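Local atomic coordinates of type III secretion system effector protein ExoU (Pseudomonas fluorescens, PDB entry 4QMK), a protein that probably hydrolyses membrane phospholipids as a patatin-like phospholipase delivered by type III secretion, with a phosphatidylinositol 4,5-bisphosphate-binding domain that directs it to the plasma membrane. Residues Gly75-Ile79 with Phe394-Leu398; Arg193-Leu197 with Leu219-Ala225; Gln242-Thr246 with Val258-Ala262; Ile245-Phe251 with Ser277-Gly282. All blocks are in the same frame, centred on the assembly; numbering follows the deposited sequence.

Contact 1: Gly75-Ile79 with Phe394-Leu398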
loop_
_atom_site.group_PDB
_atom_site.type_symbol
_atom_site.label_atom_id
_atom_site.label_comp_id
_atom_site.label_asym_id
_atom_site.label_seq_id
_atom_site.Cartn_x
_atom_site.Cartn_y
_atom_site.Cartn_z
ATOM N N GLY A 75 -8.990 -0.162 30.430
ATOM C CA GLY A 75 -9.529 1.179 30.372
ATOM C C GLY A 75 -9.414 1.873 31.709
ATOM O O GLY A 75 -8.503 2.658 31.937
ATOM N N ALA A 76 -10.331 1.545 32.603
ATOM C CA ALA A 76 -10.393 2.205 33.889
ATOM C C ALA A 76 -9.051 2.123 34.639
ATOM O O ALA A 76 -8.568 3.135 35.180
ATOM C CB ALA A 76 -11.516 1.605 34.711
ATOM N N LYS A 77 -8.432 0.940 34.658
ATOM C CA LYS A 77 -7.147 0.791 35.362
ATOM C C LYS A 77 -6.033 1.650 34.714
ATOM O O LYS A 77 -5.068 2.012 35.356
ATOM C CB LYS A 77 -6.726 -0.674 35.511
ATOM C CG LYS A 77 -7.001 -1.592 34.320
ATOM C CD LYS A 77 -6.237 -2.907 34.512
ATOM C CE LYS A 77 -6.692 -4.084 33.658
ATOM N NZ LYS A 77 -6.220 -4.028 32.247
ATOM N N GLY A 78 -6.216 2.026 33.463
ATOM C CA GLY A 78 -5.283 2.892 32.819
ATOM C C GLY A 78 -5.087 4.214 33.535
ATOM O O GLY A 78 -4.165 4.950 33.214
ATOM N N ILE A 79 -5.925 4.518 34.509
ATOM C CA ILE A 79 -5.858 5.785 35.171
ATOM C C ILE A 79 -4.630 5.798 36.002
ATOM O O ILE A 79 -4.182 6.855 36.385
ATOM C CB ILE A 79 -7.163 6.090 36.010
ATOM C CG1 ILE A 79 -7.082 7.449 36.715
ATOM C CG2 ILE A 79 -7.433 5.043 37.076
ATOM C CD1 ILE A 79 -6.949 8.583 35.725
ATOM N N PHE A 394 -9.036 -0.244 44.462
ATOM C CA PHE A 394 -9.635 -0.035 43.167
ATOM C C PHE A 394 -9.527 -1.233 42.215
ATOM O O PHE A 394 -9.707 -1.054 40.999
ATOM C CB PHE A 394 -9.079 1.214 42.541
ATOM C CG PHE A 394 -9.145 2.405 43.438
ATOM C CD1 PHE A 394 -10.349 3.070 43.639
ATOM C CD2 PHE A 394 -7.990 2.885 44.060
ATOM C CE1 PHE A 394 -10.405 4.177 44.470
ATOM C CE2 PHE A 394 -8.031 4.012 44.879
ATOM C CZ PHE A 394 -9.241 4.658 45.083
ATOM N N ARG A 395 -9.323 -2.445 42.766
ATOM C CA ARG A 395 -9.293 -3.699 41.951
ATOM C C ARG A 395 -10.520 -3.923 41.040
ATOM O O ARG A 395 -10.397 -4.536 39.986
ATOM C CB ARG A 395 -9.010 -4.938 42.813
ATOM C CG ARG A 395 -7.516 -5.154 43.002
ATOM C CD ARG A 395 -7.144 -6.456 43.696
ATOM N NE ARG A 395 -6.814 -6.262 45.105
ATOM C CZ ARG A 395 -7.652 -6.432 46.126
ATOM N NH1 ARG A 395 -8.910 -6.799 45.941
ATOM N NH2 ARG A 395 -7.226 -6.225 47.354
ATOM N N GLY A 396 -11.678 -3.401 41.422
ATOM C CA GLY A 396 -12.852 -3.398 40.532
ATOM C C GLY A 396 -12.612 -2.738 39.167
ATOM O O GLY A 396 -13.327 -3.031 38.197
ATOM N N LEU A 397 -11.619 -1.844 39.076
ATOM C CA LEU A 397 -11.221 -1.278 37.783
ATOM C C LEU A 397 -10.706 -2.377 36.806
ATOM O O LEU A 397 -9.992 -2.057 35.844
ATOM C CB LEU A 397 -10.119 -0.203 37.961
ATOM C CG LEU A 397 -10.466 1.093 38.728
ATOM C CD1 LEU A 397 -9.222 1.929 39.040
ATOM C CD2 LEU A 397 -11.496 1.938 37.985
ATOM N N LEU A 398 -11.056 -3.650 37.050
ATOM C CA LEU A 398 -10.640 -4.758 36.180
ATOM C C LEU A 398 -11.829 -5.348 35.412
ATOM O O LEU A 398 -12.963 -4.858 35.517
ATOM C CB LEU A 398 -9.941 -5.847 37.013
ATOM C CG LEU A 398 -8.599 -5.465 37.685
ATOM C CD1 LEU A 398 -8.189 -6.437 38.793
ATOM C CD2 LEU A 398 -7.475 -5.318 36.663
#
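The carbonyl oxygen of Leu397 rests against the methylenes at the root of Lys77, with O of Leu397 3.4 Å from CG of Lys77 and 3.6 Å from its CB. These are carbon-to-oxygen contacts; otherwise two turns of chain meet here largely through apolar side chains, each turn held by its own backbone bond. On one side Gly78 N donates to Gly75 O over 2.8 Å; on the other, Leu397 N closes a similar turn onto Phe394 O. Leu397 is the residue that reaches across. Its two methyls divide the work: CD2 presses on CB of Ala76 at 3.3 Å, a tight approach, and CD1 comes obliquely toward CG2 of Ile79 at 4.1 Å. Lys77 makes the second touch, on Leu398. With chi1 at 39° its CG lies between backbone N and carbonyl carbon, and the extended chain then passes Leu398 at about a right angle, CE of Lys77 lying 3.3 Å from CD2 of Leu398. A final bend at chi4 (78°) swings the amine off this line. Helix 408-431 backs the contact, with Ile79 packing on Leu414 and giving its carbonyl to Gln415. Segment 75-79 belongs to the G-G-G-x-K-G loop that follows strand 68-72, consistent with the glycine-rich loop that forms the oxyanion hole in patatin-like phospholipases, a role it probably has here.

Contact 2: Arg193-Leu197 with Leu219-Ala225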
loop_
_atom_site.group_PDB
_atom_site.type_symbol
_atom_site.label_atom_id
_atom_site.label_comp_id
_atom_site.label_asym_id
_atom_site.label_seq_id
_atom_site.Cartn_x
_atom_site.Cartn_y
_atom_site.Cartn_z
ATOM N N ARG A 193 -1.173 14.753 16.860
ATOM C CA ARG A 193 -0.830 15.831 15.886
ATOM C C ARG A 193 -0.208 17.040 16.612
ATOM O O ARG A 193 0.931 17.450 16.305
ATOM C CB ARG A 193 -2.085 16.298 15.118
ATOM C CG ARG A 193 -1.829 16.908 13.745
ATOM C CD ARG A 193 -3.004 17.708 13.159
ATOM N NE ARG A 193 -4.315 17.290 13.634
ATOM C CZ ARG A 193 -5.058 16.291 13.147
ATOM N NH1 ARG A 193 -6.237 16.038 13.706
ATOM N NH2 ARG A 193 -4.655 15.542 12.123
ATOM N N GLN A 194 -0.959 17.607 17.568
ATOM C CA GLN A 194 -0.517 18.787 18.296
ATOM C C GLN A 194 0.847 18.523 18.891
ATOM O O GLN A 194 1.817 19.216 18.567
ATOM C CB GLN A 194 -1.580 19.163 19.313
ATOM C CG GLN A 194 -1.168 19.916 20.561
ATOM C CD GLN A 194 -2.399 20.328 21.364
ATOM O OE1 GLN A 194 -3.484 19.736 21.231
ATOM N NE2 GLN A 194 -2.246 21.357 22.188
ATOM N N SER A 195 0.934 17.443 19.665
ATOM C CA SER A 195 2.191 17.019 20.299
ATOM C C SER A 195 3.324 16.896 19.313
ATOM O O SER A 195 4.387 17.451 19.537
ATOM C CB SER A 195 1.992 15.694 20.987
ATOM O OG SER A 195 3.230 15.160 21.369
ATOM N N ILE A 196 3.083 16.208 18.203
ATOM C CA ILE A 196 4.115 16.021 17.183
ATOM C C ILE A 196 4.561 17.330 16.545
ATOM O O ILE A 196 5.756 17.594 16.392
ATOM C CB ILE A 196 3.626 15.102 16.072
ATOM C CG1 ILE A 196 3.663 13.659 16.533
ATOM C CG2 ILE A 196 4.500 15.231 14.839
ATOM C CD1 ILE A 196 2.986 12.695 15.586
ATOM N N LEU A 197 3.601 18.164 16.164
ATOM C CA LEU A 197 3.938 19.448 15.551
ATOM C C LEU A 197 4.811 20.280 16.479
ATOM O O LEU A 197 5.852 20.798 16.058
ATOM C CB LEU A 197 2.682 20.214 15.149
ATOM C CG LEU A 197 1.941 19.576 13.977
ATOM C CD1 LEU A 197 0.691 20.351 13.604
ATOM C CD2 LEU A 197 2.817 19.414 12.755
ATOM N N LEU A 219 0.436 16.794 8.236
ATOM C CA LEU A 219 -0.308 16.846 9.493
ATOM C C LEU A 219 -1.045 18.166 9.722
ATOM O O LEU A 219 -2.155 18.175 10.247
ATOM C CB LEU A 219 0.625 16.548 10.667
ATOM C CG LEU A 219 1.175 15.106 10.714
ATOM C CD1 LEU A 219 2.229 14.964 11.794
ATOM C CD2 LEU A 219 0.070 14.093 10.917
ATOM N N SER A 220 -0.415 19.271 9.306
ATOM C CA SER A 220 -0.996 20.617 9.440
ATOM C C SER A 220 -2.352 20.672 8.779
ATOM O O SER A 220 -3.330 21.087 9.402
ATOM C CB SER A 220 -0.092 21.662 8.825
ATOM O OG SER A 220 1.162 21.626 9.449
ATOM N N ALA A 221 -2.409 20.238 7.525
ATOM C CA ALA A 221 -3.666 20.176 6.787
ATOM C C ALA A 221 -4.759 19.542 7.646
ATOM O O ALA A 221 -5.838 20.113 7.851
ATOM C CB ALA A 221 -3.483 19.375 5.515
ATOM N N GLY A 222 -4.451 18.384 8.196
ATOM C CA GLY A 222 -5.422 17.660 8.992
ATOM C C GLY A 222 -5.276 16.158 8.929
ATOM O O GLY A 222 -6.166 15.457 9.379
ATOM N N GLY A 223 -4.167 15.667 8.358
ATOM C CA GLY A 223 -3.881 14.233 8.289
ATOM C C GLY A 223 -3.393 13.719 9.632
ATOM O O GLY A 223 -2.801 14.447 10.411
ATOM N N GLY A 224 -3.682 12.472 9.934
ATOM C CA GLY A 224 -3.280 11.896 11.214
ATOM C C GLY A 224 -1.930 11.248 11.092
ATOM O O GLY A 224 -1.496 10.925 9.995
ATOM N N ALA A 225 -1.248 11.060 12.209
ATOM C CA ALA A 225 0.036 10.366 12.179
ATOM C C ALA A 225 -0.135 8.862 11.887
ATOM O O ALA A 225 -1.100 8.227 12.347
ATOM C CB ALA A 225 0.758 10.539 13.499
#
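Arg193 lays its side chain over the end of helix 210-221, where its NH2 makes a weak, strongly bent hydrogen bond to Gly223 O (2.8 Å, N-H...O angle 125°). The carbonyl of Gly223 sits at the edge of the guanidinium, near its plane, whereas Gly222 O, 3.1 Å from the same NH2, approaches obliquely. Further back along the chain, CD of Arg193 lies 3.1 Å from Leu219 O. A positive group among carbonyls at the C-terminal end of a helix is probably favourable electrostatically. A bend at chi3 (-27°) turns the guanidinium into this position, and its NH1 is held from within its own helix by Asn190. Gly222, with phi of 149°, leaves the helical path and so brings the carbonyls of the glycine run round to the arginine.

The rest of the contact is apolar. CB of Leu219 touches CD2 of Leu197, and its CD1 meets CG2 of Ile196 at 3.8 Å, the two side chains crossing at about a right angle. The other branch of Ile196 ends with CD1 3.7 Å from CB of Ala225. Farther out, Arg218 binds Gly224 O. Together these contacts illustrate successive helices, 183-201 and 210-221, packed by leucine and isoleucine, with an arginine over the C-terminal end of the second.

Contact 3: Gln242-Thr246 with Val258-Ala262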
loop_
_atom_site.group_PDB
_atom_site.type_symbol
_atom_site.label_atom_id
_atom_site.label_comp_id
_atom_site.label_asym_id
_atom_site.label_seq_id
_atom_site.Cartn_x
_atom_site.Cartn_y
_atom_site.Cartn_z
ATOM N N GLN A 242 8.799 4.919 18.277
ATOM C CA GLN A 242 8.080 4.010 17.383
ATOM C C GLN A 242 6.953 3.410 18.179
ATOM O O GLN A 242 6.999 3.409 19.420
ATOM C CB GLN A 242 8.964 2.916 16.862
ATOM C CG GLN A 242 10.157 3.431 16.111
ATOM C CD GLN A 242 11.078 2.318 15.762
ATOM O OE1 GLN A 242 10.654 1.254 15.327
ATOM N NE2 GLN A 242 12.333 2.525 15.999
ATOM N N LEU A 243 5.954 2.890 17.487
ATOM C CA LEU A 243 4.765 2.407 18.181
ATOM C C LEU A 243 4.320 1.071 17.663
ATOM O O LEU A 243 4.317 0.864 16.446
ATOM C CB LEU A 243 3.639 3.412 18.000
ATOM C CG LEU A 243 2.235 3.040 18.518
ATOM C CD1 LEU A 243 2.240 2.940 20.029
ATOM C CD2 LEU A 243 1.247 4.091 18.086
ATOM N N ASN A 244 3.960 0.180 18.595
ATOM C CA ASN A 244 3.276 -1.065 18.301
ATOM C C ASN A 244 1.976 -1.055 19.016
ATOM O O ASN A 244 1.929 -0.933 20.227
ATOM C CB ASN A 244 3.992 -2.250 18.904
ATOM C CG ASN A 244 5.148 -2.637 18.134
ATOM O OD1 ASN A 244 5.022 -3.251 17.113
ATOM N ND2 ASN A 244 6.287 -2.251 18.586
ATOM N N ILE A 245 0.917 -1.289 18.292
ATOM C CA ILE A 245 -0.350 -1.478 18.879
ATOM C C ILE A 245 -0.731 -2.947 18.641
ATOM O O ILE A 245 -0.637 -3.472 17.525
ATOM C CB ILE A 245 -1.346 -0.518 18.287
ATOM C CG1 ILE A 245 -0.975 0.843 18.766
ATOM C CG2 ILE A 245 -2.767 -0.880 18.732
ATOM C CD1 ILE A 245 -2.040 1.897 18.512
ATOM N N THR A 246 -1.165 -3.600 19.698
ATOM C CA THR A 246 -1.410 -5.027 19.666
ATOM C C THR A 246 -2.698 -5.417 20.305
ATOM O O THR A 246 -3.247 -4.687 21.099
ATOM C CB THR A 246 -0.271 -5.709 20.428
ATOM O OG1 THR A 246 0.947 -5.426 19.728
ATOM C CG2 THR A 246 -0.449 -7.187 20.471
ATOM N N VAL A 258 -3.573 -9.577 16.734
ATOM C CA VAL A 258 -3.612 -8.517 15.765
ATOM C C VAL A 258 -2.428 -7.601 16.077
ATOM O O VAL A 258 -2.161 -7.317 17.239
ATOM C CB VAL A 258 -4.914 -7.769 15.885
ATOM C CG1 VAL A 258 -5.003 -6.649 14.885
ATOM C CG2 VAL A 258 -6.051 -8.730 15.706
ATOM N N VAL A 259 -1.695 -7.164 15.066
ATOM C CA VAL A 259 -0.502 -6.306 15.297
ATOM C C VAL A 259 -0.371 -5.182 14.269
ATOM O O VAL A 259 -0.294 -5.421 13.060
ATOM C CB VAL A 259 0.791 -7.161 15.240
ATOM C CG1 VAL A 259 2.035 -6.306 15.449
ATOM C CG2 VAL A 259 0.717 -8.299 16.248
ATOM N N PHE A 260 -0.389 -3.966 14.753
ATOM C CA PHE A 260 -0.188 -2.816 13.913
ATOM C C PHE A 260 1.163 -2.227 14.285
ATOM O O PHE A 260 1.457 -2.085 15.453
ATOM C CB PHE A 260 -1.244 -1.780 14.208
ATOM C CG PHE A 260 -2.658 -2.228 13.944
ATOM C CD1 PHE A 260 -3.161 -2.236 12.658
ATOM C CD2 PHE A 260 -3.467 -2.547 14.958
ATOM C CE1 PHE A 260 -4.443 -2.666 12.396
ATOM C CE2 PHE A 260 -4.765 -2.966 14.728
ATOM C CZ PHE A 260 -5.248 -3.032 13.442
ATOM N N ASN A 261 1.968 -1.878 13.307
ATOM C CA ASN A 261 3.261 -1.222 13.508
ATOM C C ASN A 261 3.873 -0.783 12.150
ATOM O O ASN A 261 3.263 -0.987 11.088
ATOM C CB ASN A 261 4.218 -2.142 14.251
ATOM C CG ASN A 261 4.552 -3.439 13.473
ATOM O OD1 ASN A 261 4.453 -3.521 12.230
ATOM N ND2 ASN A 261 4.926 -4.454 14.217
ATOM N N ALA A 262 5.072 -0.221 12.163
ATOM C CA ALA A 262 5.637 0.328 10.919
ATOM C C ALA A 262 5.962 -0.730 9.879
ATOM O O ALA A 262 5.960 -0.451 8.677
ATOM C CB ALA A 262 6.853 1.166 11.202
HETATM O O HOH W 1 5.998 0.748 14.611
#
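Strands 242-246 and 258-260 run antiparallel, their axes 4.8 Å apart at closest approach and their directions 159° from each other. Ile245 and Phe260 form a hydrogen-bonded pair: Ile245 N reaches Phe260 O at 3.0 Å, and the return bond from Phe260 N to Ile245 O is shorter, 2.8 Å, and almost straight. Thr246 and Val259 make the next, non-hydrogen-bonded pair, where CA of Thr246 adds a CA-H...O contact to Val258 O. Toward Ala262 the direct backbone bonding gives way, and a water joins Leu243 O to Ala262 N.

This is a beta hairpin at the margin of the central mixed sheet of the patatin domain; strand 254-260 is outermost in the chain, while 242-251 also bonds to strand 99-103. Ile245 and Phe260 share one face, CG2 of Ile245 coming obliquely to within 4.2 Å of CD2 of Phe260, and both are covered by helix 270-278.

Side by side on the opposite face, Asn244 and Asn261 are joined by their amides. A chi1 of 63° puts CG of Asn261 between its backbone N and carbonyl carbon, alongside Asn244. ND2 of Asn261 donates to OD1 of Asn244 at 3.1 Å, nearly along the C=O axis and in the plane of the donor amide, although the two amides are turned 77° apart. Leu264 N holds OD1 of Asn261, which helps to hold the rotation of that amide.

Contact 4: Ile245-Phe251 with Ser277-Gly282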
loop_
_atom_site.group_PDB
_atom_site.type_symbol
_atom_site.label_atom_id
_atom_site.label_comp_id
_atom_site.label_asym_id
_atom_site.label_seq_id
_atom_site.Cartn_x
_atom_site.Cartn_y
_atom_site.Cartn_z
ATOM N N ILE A 245 0.917 -1.289 18.292
ATOM C CA ILE A 245 -0.350 -1.478 18.879
ATOM C C ILE A 245 -0.731 -2.947 18.641
ATOM O O ILE A 245 -0.637 -3.472 17.525
ATOM C CB ILE A 245 -1.346 -0.518 18.287
ATOM C CG1 ILE A 245 -0.975 0.843 18.766
ATOM C CG2 ILE A 245 -2.767 -0.880 18.732
ATOM C CD1 ILE A 245 -2.040 1.897 18.512
ATOM N N THR A 246 -1.165 -3.600 19.698
ATOM C CA THR A 246 -1.410 -5.027 19.666
ATOM C C THR A 246 -2.698 -5.417 20.305
ATOM O O THR A 246 -3.247 -4.687 21.099
ATOM C CB THR A 246 -0.271 -5.709 20.428
ATOM O OG1 THR A 246 0.947 -5.426 19.728
ATOM C CG2 THR A 246 -0.449 -7.187 20.471
ATOM N N GLY A 247 -3.194 -6.581 19.966
ATOM C CA GLY A 247 -4.363 -7.090 20.649
ATOM C C GLY A 247 -4.785 -8.443 20.233
ATOM O O GLY A 247 -4.329 -8.952 19.221
ATOM N N THR A 248 -5.707 -9.004 20.974
ATOM C CA THR A 248 -6.132 -10.351 20.688
ATOM C C THR A 248 -7.620 -10.446 20.565
ATOM O O THR A 248 -8.327 -10.105 21.481
ATOM C CB THR A 248 -5.696 -11.263 21.821
ATOM O OG1 THR A 248 -4.274 -11.123 21.993
ATOM C CG2 THR A 248 -6.060 -12.704 21.516
ATOM N N GLY A 249 -8.090 -10.942 19.445
ATOM C CA GLY A 249 -9.493 -11.071 19.212
ATOM C C GLY A 249 -9.869 -12.506 19.032
ATOM O O GLY A 249 -9.023 -13.355 18.890
ATOM N N MET A 250 -11.169 -12.764 19.041
ATOM C CA MET A 250 -11.711 -14.081 18.779
ATOM C C MET A 250 -12.416 -14.071 17.426
ATOM O O MET A 250 -13.362 -13.343 17.215
ATOM C CB MET A 250 -12.642 -14.496 19.902
ATOM C CG MET A 250 -11.928 -15.216 21.035
ATOM S SD MET A 250 -11.609 -16.963 20.649
ATOM C CE MET A 250 -10.629 -17.346 22.068
ATOM N N PHE A 251 -11.995 -14.947 16.523
ATOM C CA PHE A 251 -12.499 -14.964 15.189
ATOM C C PHE A 251 -12.766 -16.395 14.827
ATOM O O PHE A 251 -11.830 -17.181 14.723
ATOM C CB PHE A 251 -11.444 -14.395 14.264
ATOM C CG PHE A 251 -11.074 -12.936 14.537
ATOM C CD1 PHE A 251 -11.812 -11.894 13.988
ATOM C CD2 PHE A 251 -9.941 -12.625 15.240
ATOM C CE1 PHE A 251 -11.452 -10.579 14.183
ATOM C CE2 PHE A 251 -9.574 -11.312 15.449
ATOM C CZ PHE A 251 -10.331 -10.288 14.925
ATOM N N SER A 277 -7.854 -1.885 18.170
ATOM C CA SER A 277 -7.213 -2.637 19.190
ATOM C C SER A 277 -8.090 -2.774 20.384
ATOM O O SER A 277 -8.258 -3.846 20.911
ATOM C CB SER A 277 -5.905 -1.970 19.555
ATOM O OG SER A 277 -5.322 -2.605 20.651
ATOM N N GLY A 278 -8.684 -1.674 20.808
ATOM C CA GLY A 278 -9.507 -1.691 21.990
ATOM C C GLY A 278 -10.835 -2.413 21.845
ATOM O O GLY A 278 -11.403 -2.829 22.824
ATOM N N ALA A 279 -11.333 -2.558 20.629
ATOM C CA ALA A 279 -12.626 -3.170 20.406
ATOM C C ALA A 279 -12.579 -4.566 19.941
ATOM O O ALA A 279 -13.553 -5.005 19.338
ATOM C CB ALA A 279 -13.316 -2.439 19.297
ATOM N N LEU A 280 -11.464 -5.270 20.047
ATOM C CA LEU A 280 -11.469 -6.634 19.442
ATOM C C LEU A 280 -12.584 -7.578 19.985
ATOM O O LEU A 280 -12.924 -7.549 21.176
ATOM C CB LEU A 280 -10.091 -7.242 19.499
ATOM C CG LEU A 280 -9.201 -6.423 18.605
ATOM C CD1 LEU A 280 -7.770 -6.615 18.960
ATOM C CD2 LEU A 280 -9.441 -6.824 17.189
ATOM N N PRO A 281 -13.211 -8.355 19.076
ATOM C CA PRO A 281 -14.297 -9.235 19.461
ATOM C C PRO A 281 -13.848 -10.331 20.405
ATOM O O PRO A 281 -12.766 -10.911 20.198
ATOM C CB PRO A 281 -14.708 -9.880 18.123
ATOM C CG PRO A 281 -13.479 -9.856 17.289
ATOM C CD PRO A 281 -12.847 -8.551 17.656
ATOM N N GLY A 282 -14.616 -10.527 21.468
ATOM C CA GLY A 282 -14.522 -11.699 22.324
ATOM C C GLY A 282 -15.478 -12.649 21.646
ATOM O O GLY A 282 -15.396 -13.863 21.795
HETATM O O HOH W 2 -11.260 -8.643 22.580
#
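Leu280 reaches from the loop after helix 270-278 onto the strand, beginning with CB, which lies 3.9 Å from CA of Gly249. Its CG, set beside the backbone N by a chi1 of -66°, spreads two methyls over different partners. CD1 settles on main-chain atoms, 3.7 Å from Gly247 C and equally near Thr248 N; CD2 comes to 4.2 Å from CZ of Phe251. Gly247 and Gly249 have no side chain on the side that faces the loop, and the leucine packs on their bare backbone.

Pro281 follows with a second apolar touch: its CG stands over one face of the Phe251 ring, 4.2 Å from the centroid and 27° off the normal, a CH-pi contact. The same residue supplies a polar link, for Met250 N donates to Pro281 O at 2.7 Å, from a position tilted away from the carbonyl plane. At the helical end, CB of Ser277 packs against CG2 of Ile245 (3.4 Å). Ser277 OG lies 3.0 Å from Thr246 O and is also within bonding reach of Ser104 O.

Helix 140-157 packs against Phe251 and Pro281, through Ser149 and Leu152. Ser104 belongs to a GxSxG sequence, consistent with the nucleophile elbow of patatin-like phospholipases, and helix 270-278 lying over strand 242-251 next to it fits the layered alpha/beta architecture of that fold.

In the fold
Contacts 3 and 4 start from one strand, 242-251, and share Ile245 and Thr246; their centres are 13 Å apart, and Val258 N probably bonds to Gly247 O between them. Contact 3 pairs that strand with 254-260, and contact 4 sets the following helix, 270-278, against it. Contact 2 comes earlier in the chain and joins two helices, its nearest atoms about 7 Å from contact 3. These three are local in sequence, while contact 1, centred 30 Å from contact 2, brings together residues more than 300 apart, setting the glycine-rich loop after strand 68-72 against the loop after strand 392-393, at the edge of the same sheet.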